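Putative angiotensinogen (Lampetra fluviatilis, PDB 5INW) is a serpin that binds heparin, which promotes its inhibition of thrombin through a template mechanism. Local coordinates at residues A[239-245]-A[410-416]; A[357-361]-A[392-396]. The protein carries 1 engineered substitution. One frame throughout, in Å; residues are numbered along the deposited sequence.

Contact 1: residues A[239-245]-A[410-416]; sequences SLVIVNV and AETVVGI
Two extended strands, 239-245 and 410-416, run antiparallel (169°), their axes 4.6 Å apart at closest. Leu240, Ile242 and Asn244 form hydrogen-bonded pairs with Ile416, Val414 and Thr412. Each pair is doubly bonded: Leu240 N to Ile416 O 3.1 Å and Ile416 N to Leu240 O 2.7 Å; Ile242 N to Val414 O and Val414 N to Ile242 O, both 2.9 Å; Asn244 N to Thr412 O 2.9 Å and Thr412 N to Asn244 O 2.8 Å. Ser239 N also donates to Ile416 O (2.9 Å), making a classic beta bulge with Leu240, Ser239 psi being near -35°. In this loop-cleaved serpin, 410-416 is reactive loop inserted as a strand of the central sheet. The backbones of Val241, Val243 and Val245 hydrogen-bond outward to those of Phe177, Val175 and Lys173; those of Gly415, Val413 and Glu411 to Lys392, Thr394 and Lys396 of strand 389-401. Val241 and Val413, both t, meet CG1 to CG1 at 3.9 Å. Toward helix 110-122, Ile242 CB lies 3.9 Å from Val414 CB. On that face, Asn244 (t) bonds through OD1 to Ser112 and through ND2 to Asn174, while Thr412 OG1 (m) meets Ser112 and His395. Ser239 OG is bonded to Gln386.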
loop_
_atom_site.group_PDB
_atom_site.type_symbol
_atom_site.label_atom_id
_atom_site.label_comp_id
_atom_site.label_asym_id
_atom_site.label_seq_id
_atom_site.Cartn_x
_atom_site.Cartn_y
_atom_site.Cartn_z
ATOM N N SER A 239 -13.052 -3.943 21.299
ATOM C CA SER A 239 -12.644 -2.891 22.174
ATOM C C SER A 239 -12.028 -1.699 21.449
ATOM O O SER A 239 -12.259 -0.565 21.878
ATOM C CB SER A 239 -11.704 -3.466 23.222
ATOM O OG SER A 239 -12.487 -3.901 24.325
ATOM N N LEU A 240 -11.293 -1.929 20.358
ATOM C CA LEU A 240 -10.947 -0.843 19.425
ATOM C C LEU A 240 -10.866 -1.335 18.000
ATOM O O LEU A 240 -10.659 -2.525 17.769
ATOM C CB LEU A 240 -9.591 -0.235 19.725
ATOM C CG LEU A 240 -9.437 0.602 20.973
ATOM C CD1 LEU A 240 -8.965 -0.307 22.115
ATOM C CD2 LEU A 240 -8.467 1.762 20.702
ATOM N N VAL A 241 -10.990 -0.385 17.068
ATOM C CA VAL A 241 -10.764 -0.609 15.649
ATOM C C VAL A 241 -9.931 0.539 15.122
ATOM O O VAL A 241 -10.342 1.665 15.267
ATOM C CB VAL A 241 -12.090 -0.653 14.883
ATOM C CG1 VAL A 241 -11.841 -0.888 13.398
ATOM C CG2 VAL A 241 -12.916 -1.776 15.431
ATOM N N ILE A 242 -8.802 0.254 14.486
ATOM C CA ILE A 242 -7.896 1.262 13.932
ATOM C C ILE A 242 -8.017 1.169 12.440
ATOM O O ILE A 242 -8.082 0.105 11.927
ATOM C CB ILE A 242 -6.431 0.942 14.307
ATOM C CG1 ILE A 242 -6.233 1.149 15.817
ATOM C CG2 ILE A 242 -5.423 1.800 13.558
ATOM C CD1 ILE A 242 -5.027 0.427 16.375
ATOM N N VAL A 243 -8.031 2.305 11.766
ATOM C CA VAL A 243 -8.262 2.363 10.312
ATOM C C VAL A 243 -7.276 3.320 9.691
ATOM O O VAL A 243 -7.119 4.448 10.144
ATOM C CB VAL A 243 -9.677 2.900 10.006
ATOM C CG1 VAL A 243 -9.812 3.294 8.552
ATOM C CG2 VAL A 243 -10.718 1.886 10.434
ATOM N N ASN A 244 -6.583 2.861 8.678
ATOM C CA ASN A 244 -5.922 3.767 7.751
ATOM C C ASN A 244 -6.582 3.567 6.400
ATOM O O ASN A 244 -6.824 2.441 5.961
ATOM C CB ASN A 244 -4.421 3.483 7.578
ATOM C CG ASN A 244 -3.817 4.385 6.563
ATOM O OD1 ASN A 244 -3.862 4.119 5.362
ATOM N ND2 ASN A 244 -3.394 5.550 7.013
ATOM N N VAL A 245 -6.817 4.679 5.747
ATOM C CA VAL A 245 -7.056 4.690 4.321
ATOM C C VAL A 245 -6.073 5.629 3.632
ATOM O O VAL A 245 -5.669 6.632 4.192
ATOM C CB VAL A 245 -8.478 5.132 3.969
ATOM C CG1 VAL A 245 -9.435 4.305 4.763
ATOM C CG2 VAL A 245 -8.680 6.605 4.268
ATOM N N ALA A 410 -6.203 2.229 -0.876
ATOM C CA ALA A 410 -5.954 1.147 0.075
ATOM C C ALA A 410 -6.631 1.441 1.393
ATOM O O ALA A 410 -6.874 2.580 1.713
ATOM C CB ALA A 410 -4.456 0.954 0.310
ATOM N N GLU A 411 -6.864 0.393 2.168
ATOM C CA GLU A 411 -7.592 0.444 3.442
ATOM C C GLU A 411 -7.004 -0.634 4.333
ATOM O O GLU A 411 -7.022 -1.803 3.945
ATOM C CB GLU A 411 -8.996 -0.013 3.184
ATOM C CG GLU A 411 -9.755 0.707 2.083
ATOM C CD GLU A 411 -11.160 0.163 1.898
ATOM O OE1 GLU A 411 -11.429 -1.031 2.207
ATOM O OE2 GLU A 411 -12.003 0.942 1.416
ATOM N N THR A 412 -6.474 -0.250 5.491
ATOM C CA THR A 412 -6.056 -1.200 6.491
ATOM C C THR A 412 -6.930 -1.029 7.718
ATOM O O THR A 412 -7.121 0.075 8.201
ATOM C CB THR A 412 -4.647 -0.911 6.886
ATOM O OG1 THR A 412 -3.883 -0.791 5.679
ATOM C CG2 THR A 412 -4.093 -1.993 7.795
ATOM N N VAL A 413 -7.438 -2.146 8.219
ATOM C CA VAL A 413 -8.305 -2.200 9.366
ATOM C C VAL A 413 -7.682 -3.141 10.405
ATOM O O VAL A 413 -7.332 -4.259 10.074
ATOM C CB VAL A 413 -9.718 -2.682 8.964
ATOM C CG1 VAL A 413 -10.635 -2.767 10.173
ATOM C CG2 VAL A 413 -10.310 -1.728 7.999
ATOM N N VAL A 414 -7.651 -2.710 11.676
ATOM C CA VAL A 414 -7.129 -3.504 12.786
ATOM C C VAL A 414 -8.210 -3.620 13.825
ATOM O O VAL A 414 -8.820 -2.632 14.174
ATOM C CB VAL A 414 -5.923 -2.826 13.433
ATOM C CG1 VAL A 414 -5.292 -3.747 14.473
ATOM C CG2 VAL A 414 -4.869 -2.473 12.375
ATOM N N GLY A 415 -8.487 -4.821 14.307
ATOM C CA GLY A 415 -9.548 -4.985 15.306
ATOM C C GLY A 415 -8.881 -5.432 16.563
ATOM O O GLY A 415 -8.094 -6.386 16.522
ATOM N N ILE A 416 -9.187 -4.779 17.676
ATOM C CA ILE A 416 -8.576 -5.091 18.936
ATOM C C ILE A 416 -9.664 -5.612 19.898
ATOM O O ILE A 416 -10.660 -4.963 20.077
ATOM C CB ILE A 416 -7.930 -3.830 19.575
ATOM C CG1 ILE A 416 -7.065 -3.028 18.604
ATOM C CG2 ILE A 416 -7.091 -4.184 20.821
ATOM C CD1 ILE A 416 -5.651 -3.488 18.476
#

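Contact 2: residues A[357-361]-A[392-396]; sequences SYDLK and KITHK
Adjacent strands of the central serpin sheet pair here, 357-359 running antiparallel to 392-396 at 164° with axes 4.7 Å apart, just before the chain leaves the sheet for helix 361-369. Ser357 and Asp359 form non-hydrogen-bonded pairs with Lys396 and Thr394, and Tyr358 a hydrogen-bonded pair with His395. Lys392, with chi1 t, starts with its CB directed away, but its end swings back: CE comes to 3.4 Å from Asp359 OD2, whereas NZ stays 4.0 Å from that oxygen, beyond a salt bridge. Ile393 O takes Leu360 N at 3.1 Å, carrying the ladder one residue past the strand end, and Ile393 CG2 packs on Leu360 CD1 at 4.0 Å; Leu117 and Phe373 also touch the Ile393 side chain. Thr394 faces the same way as Asp359, and its CA lies 3.4 Å from Tyr358 O in a CA-H...O contact. His395 closes the ring of two backbone bonds, N to Tyr358 O at 3.1 Å and O from Tyr358 N at 2.8 Å. Its buried imidazole (chi1 t, chi2 81°) bonds through ND1 to Thr412 OG1 and through NE2 to Ser109 N, and presents an edge to Tyr358, whose CD2 is 4.2 Å from His395 CD2. Tyr358 (chi1 m) places its OH to accept a hydrogen bond from Phe107 N. Lys396 turns its end away, its CG 3.6 Å from Ser357 OG. Where the first segment turns into the helix, Asp359 OD1 accepts a weak capping bond from Lys361 N at 3.3 Å.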
loop_
_atom_site.group_PDB
_atom_site.type_symbol
_atom_site.label_atom_id
_atom_site.label_comp_id
_atom_site.label_asym_id
_atom_site.label_seq_id
_atom_site.Cartn_x
_atom_site.Cartn_y
_atom_site.Cartn_z
ATOM N N SER A 357 -7.659 -8.490 -1.764
ATOM C CA SER A 357 -7.874 -8.434 -0.303
ATOM C C SER A 357 -6.887 -9.319 0.382
ATOM O O SER A 357 -6.516 -10.348 -0.133
ATOM C CB SER A 357 -9.267 -8.893 0.075
ATOM O OG SER A 357 -10.212 -8.057 -0.513
ATOM N N TYR A 358 -6.524 -8.966 1.601
ATOM C CA TYR A 358 -5.672 -9.811 2.398
ATOM C C TYR A 358 -6.143 -9.870 3.827
ATOM O O TYR A 358 -6.847 -8.987 4.315
ATOM C CB TYR A 358 -4.244 -9.316 2.369
ATOM C CG TYR A 358 -3.586 -9.152 0.997
ATOM C CD1 TYR A 358 -2.929 -10.203 0.389
ATOM C CD2 TYR A 358 -3.563 -7.912 0.372
ATOM C CE1 TYR A 358 -2.287 -10.049 -0.807
ATOM C CE2 TYR A 358 -2.922 -7.733 -0.827
ATOM C CZ TYR A 358 -2.286 -8.809 -1.423
ATOM O OH TYR A 358 -1.660 -8.643 -2.639
ATOM N N ASP A 359 -5.810 -10.990 4.469
ATOM C CA ASP A 359 -5.790 -11.123 5.920
ATOM C C ASP A 359 -4.278 -11.257 6.196
ATOM O O ASP A 359 -3.626 -12.120 5.644
ATOM C CB ASP A 359 -6.609 -12.341 6.325
ATOM C CG ASP A 359 -6.528 -12.641 7.804
ATOM O OD1 ASP A 359 -5.427 -12.924 8.314
ATOM O OD2 ASP A 359 -7.588 -12.635 8.461
ATOM N N LEU A 360 -3.713 -10.361 6.979
ATOM C CA LEU A 360 -2.266 -10.243 7.023
ATOM C C LEU A 360 -1.640 -10.958 8.220
ATOM O O LEU A 360 -0.419 -10.894 8.408
ATOM C CB LEU A 360 -1.881 -8.767 7.089
ATOM C CG LEU A 360 -2.288 -7.877 5.932
ATOM C CD1 LEU A 360 -1.866 -6.435 6.202
ATOM C CD2 LEU A 360 -1.653 -8.389 4.670
ATOM N N LYS A 361 -2.469 -11.632 9.023
ATOM C CA LYS A 361 -2.037 -12.167 10.309
ATOM C C LYS A 361 -0.811 -13.082 10.169
ATOM O O LYS A 361 0.185 -12.916 10.847
ATOM C CB LYS A 361 -3.211 -12.851 10.998
ATOM C CG LYS A 361 -2.828 -13.654 12.221
ATOM C CD LYS A 361 -4.008 -13.987 13.128
ATOM C CE LYS A 361 -3.673 -15.196 14.006
ATOM N NZ LYS A 361 -4.583 -15.357 15.190
ATOM N N LYS A 392 -7.526 -9.170 14.529
ATOM C CA LYS A 392 -7.643 -9.233 13.100
ATOM C C LYS A 392 -7.042 -7.985 12.419
ATOM O O LYS A 392 -7.264 -6.835 12.878
ATOM C CB LYS A 392 -9.136 -9.335 12.754
ATOM C CG LYS A 392 -9.413 -9.409 11.247
ATOM C CD LYS A 392 -10.657 -10.219 10.893
ATOM C CE LYS A 392 -10.417 -11.151 9.707
ATOM N NZ LYS A 392 -11.392 -12.299 9.653
ATOM N N ILE A 393 -6.361 -8.219 11.296
ATOM C CA ILE A 393 -5.875 -7.157 10.404
ATOM C C ILE A 393 -6.128 -7.439 8.927
ATOM O O ILE A 393 -5.579 -8.367 8.373
ATOM C CB ILE A 393 -4.367 -6.981 10.527
ATOM C CG1 ILE A 393 -3.996 -6.597 11.943
ATOM C CG2 ILE A 393 -3.876 -5.897 9.594
ATOM C CD1 ILE A 393 -2.518 -6.266 12.107
ATOM N N THR A 394 -6.973 -6.646 8.304
ATOM C CA THR A 394 -7.255 -6.826 6.896
ATOM C C THR A 394 -6.539 -5.726 6.147
ATOM O O THR A 394 -6.132 -4.743 6.737
ATOM C CB THR A 394 -8.781 -6.889 6.617
ATOM O OG1 THR A 394 -9.479 -5.832 7.284
ATOM C CG2 THR A 394 -9.319 -8.162 7.187
ATOM N N HIS A 395 -6.306 -5.956 4.864
ATOM C CA HIS A 395 -5.781 -4.957 3.969
ATOM C C HIS A 395 -6.472 -5.168 2.667
ATOM O O HIS A 395 -6.568 -6.250 2.212
ATOM C CB HIS A 395 -4.280 -5.060 3.796
ATOM C CG HIS A 395 -3.728 -3.961 2.965
ATOM N ND1 HIS A 395 -3.466 -2.710 3.469
ATOM C CD2 HIS A 395 -3.495 -3.885 1.642
ATOM C CE1 HIS A 395 -3.057 -1.924 2.495
ATOM N NE2 HIS A 395 -3.058 -2.618 1.379
ATOM N N LYS A 396 -7.001 -4.114 2.097
ATOM C CA LYS A 396 -7.806 -4.162 0.870
ATOM C C LYS A 396 -7.295 -3.014 -0.026
ATOM O O LYS A 396 -7.020 -1.898 0.465
ATOM C CB LYS A 396 -9.262 -3.977 1.267
ATOM C CG LYS A 396 -10.280 -4.548 0.315
ATOM C CD LYS A 396 -10.682 -3.577 -0.819
ATOM C CE LYS A 396 -11.595 -4.247 -1.850
ATOM N NZ LYS A 396 -12.558 -3.286 -2.445
#

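Overall arrangement
Contacts 1 and 2 lie side by side in one sheet, centres about 10 Å apart, with contact 2 nested in the chain between the segments of contact 1. Strands 389-401 and 405-417, consecutive in the chain, join them: Gly415 N lies 2.8 Å from Lys392 O and Glu411 N 2.9 Å from Lys396 O, both probable hydrogen bonds, and Thr412 CG2 packs 3.6 Å from Thr394 O. The inserted strand thus sits between its two neighbours as in other cleaved serpins. Over helix 110-122, Asn244, Thr412 and His395 line up across three strands and share a polar network with Ser112 and Ser109, matching the shutter region of serpins.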